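Local coordinates for tyrosinase (Aspergillus oryzae, PDB 6JU5), which is a dicopper enzyme, held here in its proenzyme form, that probably hydroxylates L-tyrosine and oxidises L-dopa to L-dopaquinone using molecular oxygen, at residues 149-154 with 454-459; 242-247 with 343-348; 495-500 with 562-567. The protein carries 1 engineered substitution. All coordinates share one frame; numbering follows the deposited sequence.

Contact 1: 149-154 with 454-459; sequences YWDFAR and DLYGQR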
loop_
_atom_site.group_PDB
_atom_site.type_symbol
_atom_site.label_atom_id
_atom_site.label_comp_id
_atom_site.label_asym_id
_atom_site.label_seq_id
_atom_site.Cartn_x
_atom_site.Cartn_y
_atom_site.Cartn_z
ATOM N N TYR B 149 21.324 -4.550 9.833
ATOM C CA TYR B 149 21.111 -5.139 8.520
ATOM C C TYR B 149 19.700 -5.702 8.393
ATOM O O TYR B 149 19.107 -6.153 9.366
ATOM C CB TYR B 149 22.162 -6.207 8.177
ATOM C CG TYR B 149 22.115 -7.444 9.032
ATOM C CD1 TYR B 149 22.842 -7.501 10.222
ATOM C CD2 TYR B 149 21.344 -8.554 8.678
ATOM C CE1 TYR B 149 22.804 -8.651 11.033
ATOM C CE2 TYR B 149 21.297 -9.691 9.472
ATOM C CZ TYR B 149 22.032 -9.723 10.643
ATOM O OH TYR B 149 21.990 -10.850 11.441
ATOM N N TRP B 150 19.209 -5.684 7.163
ATOM C CA TRP B 150 17.948 -6.361 6.847
ATOM C C TRP B 150 18.248 -7.779 6.352
ATOM O O TRP B 150 18.837 -7.950 5.276
ATOM C CB TRP B 150 17.171 -5.618 5.781
ATOM C CG TRP B 150 16.012 -6.387 5.231
ATOM C CD1 TRP B 150 15.141 -7.180 5.918
ATOM C CD2 TRP B 150 15.614 -6.401 3.851
ATOM N NE1 TRP B 150 14.217 -7.703 5.029
ATOM C CE2 TRP B 150 14.487 -7.238 3.766
ATOM C CE3 TRP B 150 16.136 -5.783 2.693
ATOM C CZ2 TRP B 150 13.832 -7.479 2.547
ATOM C CZ3 TRP B 150 15.482 -6.029 1.493
ATOM C CH2 TRP B 150 14.353 -6.869 1.421
ATOM N N ASP B 151 17.825 -8.784 7.125
ATOM C CA ASP B 151 18.088 -10.160 6.681
ATOM C C ASP B 151 16.995 -10.606 5.729
ATOM O O ASP B 151 16.018 -11.249 6.131
ATOM C CB ASP B 151 18.229 -11.120 7.857
ATOM C CG ASP B 151 18.923 -12.402 7.436
ATOM O OD1 ASP B 151 18.824 -12.757 6.237
ATOM O OD2 ASP B 151 19.531 -13.058 8.312
ATOM N N PHE B 152 17.158 -10.253 4.447
ATOM C CA PHE B 152 16.105 -10.535 3.475
ATOM C C PHE B 152 15.870 -12.030 3.277
ATOM O O PHE B 152 14.821 -12.422 2.733
ATOM C CB PHE B 152 16.425 -9.829 2.154
ATOM C CG PHE B 152 17.795 -10.062 1.554
ATOM C CD1 PHE B 152 18.167 -11.316 1.078
ATOM C CD2 PHE B 152 18.726 -9.038 1.439
ATOM C CE1 PHE B 152 19.397 -11.568 0.510
ATOM C CE2 PHE B 152 19.962 -9.274 0.866
ATOM C CZ PHE B 152 20.303 -10.526 0.389
ATOM N N ALA B 153 16.790 -12.897 3.698
ATOM C CA ALA B 153 16.639 -14.333 3.449
ATOM C C ALA B 153 16.189 -15.132 4.663
ATOM O O ALA B 153 16.092 -16.360 4.563
ATOM C CB ALA B 153 17.951 -14.914 2.924
ATOM N N ARG B 154 15.952 -14.473 5.795
ATOM C CA ARG B 154 15.569 -15.164 7.029
ATOM C C ARG B 154 14.071 -15.048 7.250
ATOM O O ARG B 154 13.501 -13.966 7.045
ATOM C CB ARG B 154 16.312 -14.525 8.207
ATOM C CG ARG B 154 15.972 -15.141 9.557
ATOM C CD ARG B 154 16.762 -14.420 10.644
ATOM N NE ARG B 154 16.505 -14.977 11.966
ATOM C CZ ARG B 154 16.698 -14.318 13.101
ATOM N NH1 ARG B 154 17.144 -13.074 13.064
ATOM N NH2 ARG B 154 16.436 -14.910 14.262
ATOM N N ASP B 454 21.085 -23.216 9.922
ATOM C CA ASP B 454 19.936 -22.952 10.786
ATOM C C ASP B 454 19.124 -21.754 10.287
ATOM O O ASP B 454 17.893 -21.746 10.361
ATOM C CB ASP B 454 20.408 -22.713 12.217
ATOM C CG ASP B 454 20.683 -23.978 13.007
ATOM O OD1 ASP B 454 20.214 -25.060 12.598
ATOM O OD2 ASP B 454 21.383 -23.878 14.040
ATOM N N LEU B 455 19.824 -20.747 9.756
ATOM C CA LEU B 455 19.167 -19.531 9.291
ATOM C C LEU B 455 18.550 -19.672 7.901
ATOM O O LEU B 455 17.483 -19.107 7.671
ATOM C CB LEU B 455 20.176 -18.375 9.253
ATOM C CG LEU B 455 20.549 -17.794 10.620
ATOM C CD1 LEU B 455 21.700 -16.816 10.442
ATOM C CD2 LEU B 455 19.343 -17.109 11.246
ATOM N N TYR B 456 19.238 -20.351 6.989
ATOM C CA TYR B 456 18.931 -20.286 5.569
ATOM C C TYR B 456 18.659 -21.651 4.970
ATOM O O TYR B 456 18.168 -21.677 3.836
ATOM C CB TYR B 456 20.052 -19.577 4.768
ATOM C CG TYR B 456 20.383 -18.252 5.440
ATOM C CD1 TYR B 456 19.392 -17.275 5.598
ATOM C CD2 TYR B 456 21.660 -18.002 5.927
ATOM C CE1 TYR B 456 19.682 -16.071 6.209
ATOM C CE2 TYR B 456 21.960 -16.805 6.557
ATOM C CZ TYR B 456 20.960 -15.856 6.685
ATOM O OH TYR B 456 21.256 -14.676 7.336
ATOM N N GLY B 457 18.937 -22.752 5.661
ATOM C CA GLY B 457 18.908 -24.056 5.009
ATOM C C GLY B 457 17.769 -24.966 5.422
ATOM O O GLY B 457 17.527 -25.993 4.775
ATOM N N GLN B 458 17.049 -24.647 6.493
ATOM C CA GLN B 458 16.106 -25.609 7.045
ATOM C C GLN B 458 14.966 -25.934 6.113
ATOM O O GLN B 458 14.587 -27.086 5.873
ATOM C CB GLN B 458 15.607 -25.040 8.392
ATOM C CG GLN B 458 16.722 -25.045 9.442
ATOM C CD GLN B 458 16.219 -24.805 10.848
ATOM O OE1 GLN B 458 15.535 -25.662 11.415
ATOM N NE2 GLN B 458 16.541 -23.664 11.446
ATOM N N ARG B 459 14.336 -24.914 5.528
ATOM C CA ARG B 459 13.148 -25.183 4.714
ATOM C C ARG B 459 13.521 -25.871 3.413
ATOM O O ARG B 459 12.859 -26.821 2.982
ATOM C CB ARG B 459 12.432 -23.848 4.503
ATOM C CG ARG B 459 11.162 -23.955 3.683
ATOM C CD ARG B 459 10.186 -24.911 4.368
ATOM N NE ARG B 459 8.949 -24.920 3.586
ATOM C CZ ARG B 459 7.875 -25.641 3.865
ATOM N NH1 ARG B 459 6.820 -25.560 3.076
ATOM N NH2 ARG B 459 7.882 -26.441 4.921
#

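Contact 2: 242-247 with 343-348; sequences LLENYN and MFSRPG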
loop_
_atom_site.group_PDB
_atom_site.type_symbol
_atom_site.label_atom_id
_atom_site.label_comp_id
_atom_site.label_asym_id
_atom_site.label_seq_id
_atom_site.Cartn_x
_atom_site.Cartn_y
_atom_site.Cartn_z
ATOM N N LEU B 242 4.296 3.634 -8.529
ATOM C CA LEU B 242 4.169 4.323 -9.817
ATOM C C LEU B 242 3.503 3.405 -10.825
ATOM O O LEU B 242 4.090 2.377 -11.226
ATOM C CB LEU B 242 5.552 4.766 -10.312
ATOM C CG LEU B 242 6.395 5.527 -9.280
ATOM C CD1 LEU B 242 7.769 5.856 -9.838
ATOM C CD2 LEU B 242 5.653 6.780 -8.833
ATOM N N LEU B 243 2.288 3.762 -11.225
ATOM C CA LEU B 243 1.544 3.017 -12.225
ATOM C C LEU B 243 1.059 4.014 -13.280
ATOM O O LEU B 243 0.660 5.145 -12.961
ATOM C CB LEU B 243 0.312 2.289 -11.651
ATOM C CG LEU B 243 0.537 1.040 -10.799
ATOM C CD1 LEU B 243 1.026 1.425 -9.410
ATOM C CD2 LEU B 243 -0.726 0.198 -10.665
ATOM N N GLU B 244 1.076 3.580 -14.525
ATOM C CA GLU B 244 0.514 4.377 -15.612
ATOM C C GLU B 244 -0.985 4.576 -15.422
ATOM O O GLU B 244 -1.686 3.758 -14.829
ATOM C CB GLU B 244 0.784 3.674 -16.937
ATOM C CG GLU B 244 0.585 4.516 -18.188
ATOM C CD GLU B 244 0.949 3.743 -19.443
ATOM O OE1 GLU B 244 0.706 2.517 -19.510
ATOM O OE2 GLU B 244 1.488 4.359 -20.385
ATOM N N ASN B 245 -1.533 5.681 -15.911
ATOM C CA ASN B 245 -2.989 5.822 -15.981
ATOM C C ASN B 245 -3.557 6.322 -14.667
ATOM O O ASN B 245 -4.784 6.223 -14.434
ATOM C CB ASN B 245 -3.657 4.507 -16.418
ATOM N N TYR B 246 -2.736 6.884 -13.801
ATOM C CA TYR B 246 -3.180 7.590 -12.600
ATOM C C TYR B 246 -2.721 9.031 -12.740
ATOM O O TYR B 246 -1.793 9.317 -13.501
ATOM C CB TYR B 246 -2.648 6.954 -11.292
ATOM C CG TYR B 246 -3.239 5.564 -11.164
ATOM C CD1 TYR B 246 -4.472 5.357 -10.559
ATOM C CD2 TYR B 246 -2.585 4.482 -11.749
ATOM C CE1 TYR B 246 -4.997 4.077 -10.485
ATOM C CE2 TYR B 246 -3.123 3.219 -11.692
ATOM C CZ TYR B 246 -4.329 3.012 -11.050
ATOM O OH TYR B 246 -4.839 1.740 -11.030
ATOM N N ASN B 247 -3.376 9.946 -12.037
ATOM C CA ASN B 247 -2.974 11.347 -12.083
ATOM C C ASN B 247 -1.505 11.502 -11.701
ATOM O O ASN B 247 -1.041 10.863 -10.742
ATOM C CB ASN B 247 -3.896 12.146 -11.162
ATOM C CG ASN B 247 -3.651 13.632 -11.228
ATOM O OD1 ASN B 247 -2.738 14.134 -10.587
ATOM N ND2 ASN B 247 -4.455 14.330 -12.021
ATOM N N MET B 343 7.721 -2.546 -13.097
ATOM C CA MET B 343 6.756 -2.432 -14.202
ATOM C C MET B 343 5.740 -1.334 -13.927
ATOM O O MET B 343 5.002 -1.351 -12.949
ATOM C CB MET B 343 6.031 -3.761 -14.419
ATOM C CG MET B 343 6.972 -4.821 -14.986
ATOM S SD MET B 343 6.117 -6.364 -15.337
ATOM C CE MET B 343 5.543 -6.826 -13.713
ATOM N N PHE B 344 5.708 -0.346 -14.807
ATOM C CA PHE B 344 4.817 0.802 -14.724
ATOM C C PHE B 344 3.429 0.487 -15.250
ATOM O O PHE B 344 2.447 1.114 -14.872
ATOM C CB PHE B 344 5.489 1.906 -15.541
ATOM C CG PHE B 344 4.884 3.279 -15.464
ATOM C CD1 PHE B 344 4.675 3.937 -14.260
ATOM C CD2 PHE B 344 4.532 3.948 -16.632
ATOM C CE1 PHE B 344 4.172 5.221 -14.228
ATOM C CE2 PHE B 344 4.054 5.240 -16.614
ATOM C CZ PHE B 344 3.866 5.888 -15.409
ATOM N N SER B 345 3.337 -0.479 -16.155
ATOM C CA SER B 345 2.097 -0.751 -16.846
ATOM C C SER B 345 1.987 -2.236 -17.172
ATOM O O SER B 345 2.986 -2.951 -17.070
ATOM C CB SER B 345 2.002 0.085 -18.136
ATOM O OG SER B 345 0.729 -0.152 -18.708
ATOM N N ARG B 346 0.781 -2.617 -17.567
ATOM C CA ARG B 346 0.549 -3.925 -18.182
ATOM C C ARG B 346 -0.452 -3.757 -19.324
ATOM O O ARG B 346 -1.418 -2.997 -19.157
ATOM C CB ARG B 346 0.007 -4.898 -17.133
ATOM C CG ARG B 346 -0.143 -6.323 -17.640
ATOM C CD ARG B 346 -0.287 -7.315 -16.500
ATOM N NE ARG B 346 0.850 -7.243 -15.578
ATOM C CZ ARG B 346 1.033 -8.040 -14.533
ATOM N NH1 ARG B 346 0.169 -9.003 -14.228
ATOM N NH2 ARG B 346 2.106 -7.878 -13.769
ATOM N N PRO B 347 -0.271 -4.419 -20.458
ATOM C CA PRO B 347 -1.269 -4.342 -21.533
ATOM C C PRO B 347 -2.597 -4.957 -21.108
ATOM O O PRO B 347 -2.650 -5.725 -20.153
ATOM C CB PRO B 347 -0.642 -5.149 -22.671
ATOM C CG PRO B 347 0.808 -5.269 -22.328
ATOM C CD PRO B 347 0.855 -5.288 -20.822
ATOM N N GLY B 348 -3.677 -4.615 -21.807
ATOM C CA GLY B 348 -4.961 -5.246 -21.571
ATOM C C GLY B 348 -5.729 -4.669 -20.403
ATOM O O GLY B 348 -5.390 -3.620 -19.857
#

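Contact 3: 495-500 with 562-567; sequences GDVDGK and TPRYVV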
loop_
_atom_site.group_PDB
_atom_site.type_symbol
_atom_site.label_atom_id
_atom_site.label_comp_id
_atom_site.label_asym_id
_atom_site.label_seq_id
_atom_site.Cartn_x
_atom_site.Cartn_y
_atom_site.Cartn_z
ATOM N N GLY B 495 6.927 -25.722 -19.294
ATOM C CA GLY B 495 5.587 -25.962 -19.818
ATOM C C GLY B 495 5.052 -24.773 -20.577
ATOM O O GLY B 495 5.738 -23.769 -20.806
ATOM N N ASP B 496 3.800 -24.822 -21.001
ATOM C CA ASP B 496 3.232 -23.765 -21.823
ATOM C C ASP B 496 3.118 -22.444 -21.069
ATOM O O ASP B 496 2.810 -22.414 -19.878
ATOM C CB ASP B 496 1.839 -24.147 -22.310
ATOM C CG ASP B 496 1.763 -25.472 -23.024
ATOM O OD1 ASP B 496 2.758 -25.872 -23.657
ATOM O OD2 ASP B 496 0.688 -26.099 -22.934
ATOM N N VAL B 497 3.386 -21.363 -21.767
ATOM C CA VAL B 497 3.345 -20.011 -21.207
ATOM C C VAL B 497 2.013 -19.368 -21.577
ATOM O O VAL B 497 1.564 -19.410 -22.719
ATOM C CB VAL B 497 4.521 -19.184 -21.746
ATOM C CG1 VAL B 497 4.453 -17.733 -21.287
ATOM C CG2 VAL B 497 5.851 -19.807 -21.311
ATOM N N ASP B 498 1.356 -18.789 -20.580
ATOM C CA ASP B 498 0.140 -18.019 -20.817
ATOM C C ASP B 498 0.512 -16.699 -21.483
ATOM O O ASP B 498 1.238 -15.874 -20.925
ATOM C CB ASP B 498 -0.572 -17.828 -19.489
ATOM C CG ASP B 498 -1.834 -17.004 -19.544
ATOM O OD1 ASP B 498 -2.055 -16.264 -20.523
ATOM O OD2 ASP B 498 -2.626 -17.112 -18.575
ATOM N N GLY B 499 0.037 -16.494 -22.709
ATOM C CA GLY B 499 0.422 -15.352 -23.521
ATOM C C GLY B 499 -0.027 -14.001 -22.994
ATOM O O GLY B 499 0.362 -12.965 -23.533
ATOM N N LYS B 500 -0.846 -13.989 -21.955
ATOM C CA LYS B 500 -1.285 -12.762 -21.296
ATOM C C LYS B 500 -0.831 -12.705 -19.847
ATOM O O LYS B 500 -1.217 -11.787 -19.120
ATOM C CB LYS B 500 -2.820 -12.679 -21.355
ATOM C CG LYS B 500 -3.345 -12.716 -22.778
ATOM C CD LYS B 500 -4.867 -12.601 -22.841
ATOM C CE LYS B 500 -5.361 -13.161 -24.164
ATOM N NZ LYS B 500 -5.561 -12.090 -25.184
ATOM N N THR B 562 11.909 -28.229 -21.347
ATOM C CA THR B 562 12.607 -27.155 -22.030
ATOM C C THR B 562 12.414 -25.845 -21.284
ATOM O O THR B 562 11.284 -25.393 -21.105
ATOM C CB THR B 562 12.076 -27.012 -23.472
ATOM O OG1 THR B 562 12.481 -28.177 -24.208
ATOM C CG2 THR B 562 12.641 -25.755 -24.109
ATOM N N PRO B 563 13.452 -25.179 -20.807
ATOM C CA PRO B 563 13.179 -23.875 -20.169
ATOM C C PRO B 563 12.659 -22.900 -21.213
ATOM O O PRO B 563 13.303 -22.740 -22.252
ATOM C CB PRO B 563 14.553 -23.450 -19.661
ATOM C CG PRO B 563 15.315 -24.735 -19.546
ATOM C CD PRO B 563 14.869 -25.539 -20.748
ATOM N N ARG B 564 11.522 -22.271 -20.946
ATOM C CA ARG B 564 11.032 -21.229 -21.840
ATOM C C ARG B 564 11.191 -19.874 -21.151
ATOM O O ARG B 564 10.903 -19.751 -19.966
ATOM C CB ARG B 564 9.568 -21.480 -22.197
ATOM C CG ARG B 564 9.306 -22.885 -22.746
ATOM C CD ARG B 564 7.852 -23.041 -23.178
ATOM N NE ARG B 564 7.452 -24.423 -23.397
ATOM C CZ ARG B 564 7.586 -25.093 -24.522
ATOM N NH1 ARG B 564 8.109 -24.489 -25.583
ATOM N NH2 ARG B 564 7.192 -26.355 -24.618
ATOM N N TYR B 565 11.683 -18.871 -21.875
ATOM C CA TYR B 565 11.880 -17.571 -21.232
ATOM C C TYR B 565 11.145 -16.457 -21.969
ATOM O O TYR B 565 10.952 -16.508 -23.178
ATOM C CB TYR B 565 13.358 -17.220 -21.101
ATOM C CG TYR B 565 14.115 -16.980 -22.386
ATOM C CD1 TYR B 565 14.185 -15.710 -22.940
ATOM C CD2 TYR B 565 14.783 -18.014 -23.054
ATOM C CE1 TYR B 565 14.890 -15.467 -24.114
ATOM C CE2 TYR B 565 15.484 -17.783 -24.219
ATOM C CZ TYR B 565 15.534 -16.507 -24.746
ATOM O OH TYR B 565 16.218 -16.289 -25.914
ATOM N N VAL B 566 10.804 -15.437 -21.195
ATOM C CA VAL B 566 10.249 -14.205 -21.730
ATOM C C VAL B 566 11.020 -13.042 -21.102
ATOM O O VAL B 566 11.257 -13.050 -19.888
ATOM C CB VAL B 566 8.749 -14.030 -21.444
ATOM C CG1 VAL B 566 8.257 -12.754 -22.118
ATOM C CG2 VAL B 566 7.950 -15.232 -21.940
ATOM N N VAL B 567 11.452 -12.106 -21.930
ATOM C CA VAL B 567 12.103 -10.882 -21.453
ATOM C C VAL B 567 11.041 -9.781 -21.367
ATOM O O VAL B 567 10.429 -9.441 -22.389
ATOM C CB VAL B 567 13.249 -10.445 -22.369
ATOM C CG1 VAL B 567 13.902 -9.151 -21.871
ATOM C CG2 VAL B 567 14.273 -11.582 -22.444
HETATM O O HOH W 1 8.730 -26.196 -21.283
#

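Contact 1: 149-154 with 454-459
D151 and A153 both come to the ring of Y456 at its edge: the carboxyl carbon CG of D151 and the carbonyl O of A153 lie in the ring plane, while one face carries CB of the preceding L455, centred over it. The D151 carboxylate is turned 53° against the ring. Residues 151-154 make a type I beta turn, and D151 closes an Asx turn inside it, with A153 N giving a hydrogen bond to D151 OD1 at 3.3 Å. That leaves the other oxygen for the contact: Y456 OH donates to D151 OD2 at 2.6 Å, on the syn side. A chi1 of -162°, CG anti to the backbone N, turns the carboxylate toward Y456, and its two oxygens take one donor each. The buried phenol oxygen has a second partner, R381 NH1 of helix 371-389, besides D151.

A153 CB packs on Y456 CD1 at 3.8 Å, and A153 O also accepts from Q284. F152 touches helices 328-340 and 371-389, which carry the copper ligands H332, H336 and H376, so the turn connects them with the end of helix 445-456. R154 stretches out fully, held at its tip by salt bridges from NH1 to D25 and D28; L455 CD2 crosses that chain at a slant, 3.6 Å from R154 NE and 3.8 Å from R154 CD.

Contact 2: 242-247 with 343-348
F344 and E244 both hold CG opposite their own backbone N, with chi1 at -171° and -165°; this brings one face of the phenyl ring against E244 N and sends the glutamate chain, extended beyond CG, across the ring toward S345. E244 N then sits over the ring centre, 3.5 Å above its plane. The same N-H is used in a nearly straight bond (170°) to the carbonyl of that very phenylalanine, E244 N to F344 O at 2.8 Å. E244 CB adds a CH-pi contact, 4.0 Å from the F344 ring centroid, and L242 O meets the ring edge at F344 CD1, 3.5 Å away. A C-H...O contact from L243 CA also leans on F344 O.

Neither segment is regular here. Residues 343-348 lead out of strand 342-343; L242 bonds through its backbone to A357 and M343 to G356, so both segments border strand 356-357 in the central domain. W251 meets the F344 ring as well and bonds to L243 O. Just beyond, N245 O accepts from R169 of the second subunit, which places the loop at the dimer interface.

At the far end of the partly exposed E244, the buried S345 gives its OG hydrogen to E244 OE1 at 2.8 Å, nearly in line with the carboxylate C-O bond. A hydroxyl given to this oxygen would probably favour the ionised form of E244.

Contact 3: 495-500 with 562-567
A water molecule joins G495 to T562 where the backbones have drawn too far apart to pair directly. It accepts from G495 N and donates to T562 O, each at 2.7 Å. Two residues before G495, F493 of the antiparallel strand 489-494 still bonds through its backbone with R564, in the mixed sheet of the C-terminal domain. Past that point the chain turns away at G495, whose backbone angles (phi 105°, psi -174°) would jam a CB against the preceding carbonyl O, which calls for glycine, and the water continues the cross-strand link in place of a direct bond.

R564 reaches across to the departing loop. Its chain is extended from CG to NE and passes beside the glycine carbonyl, with G495 O 3.3 Å from R564 CD. R564 NE gives G495 O a hydrogen bond of 3.2 Å, but a weak one, bent to 123°, although the oxygen lies near the guanidinium plane at its edge. D496 adds charge alone: its OD1 is 4.6 Å from R564 NH2, well out of that plane, and no N-H points at it.

Farther along, V497 faces the strand and slides past the arginine in the opposite direction. V497 CG2 lies 4.2 Å from R564 CB, and V497 CG1 reaches V566 CG2 at 4.3 Å; R564 and V566 share this face of the strand, while P563 and Y565 turn to the other, against strand 580-588. Beyond it, D498 OD1 accepts from K500 N in an Asx turn.

The direct polar link between the segments is weak, so the water bridge is probably an important part of what joins them.

Overall arrangement
Contact 1 lies deepest and closest to the copper centre: the side chain of A153 is about 11 Å from that of the copper ligand H332. Both segments of contact 2, like 149-154 of contact 1, lie in the central domain, nested along the chain within the loop that contact 1 closes, yet the two contacts stay about 17 Å apart at their nearest atoms. Contact 3 follows both, in the C-terminal domain, about 22 Å from contact 1 at the nearest atoms. Contacts 2 and 3 approach to about 5 Å without touching, although their centres are 23 Å apart, so the two domains come close there, away from the copper sites. Contact 2 alone reaches the second subunit.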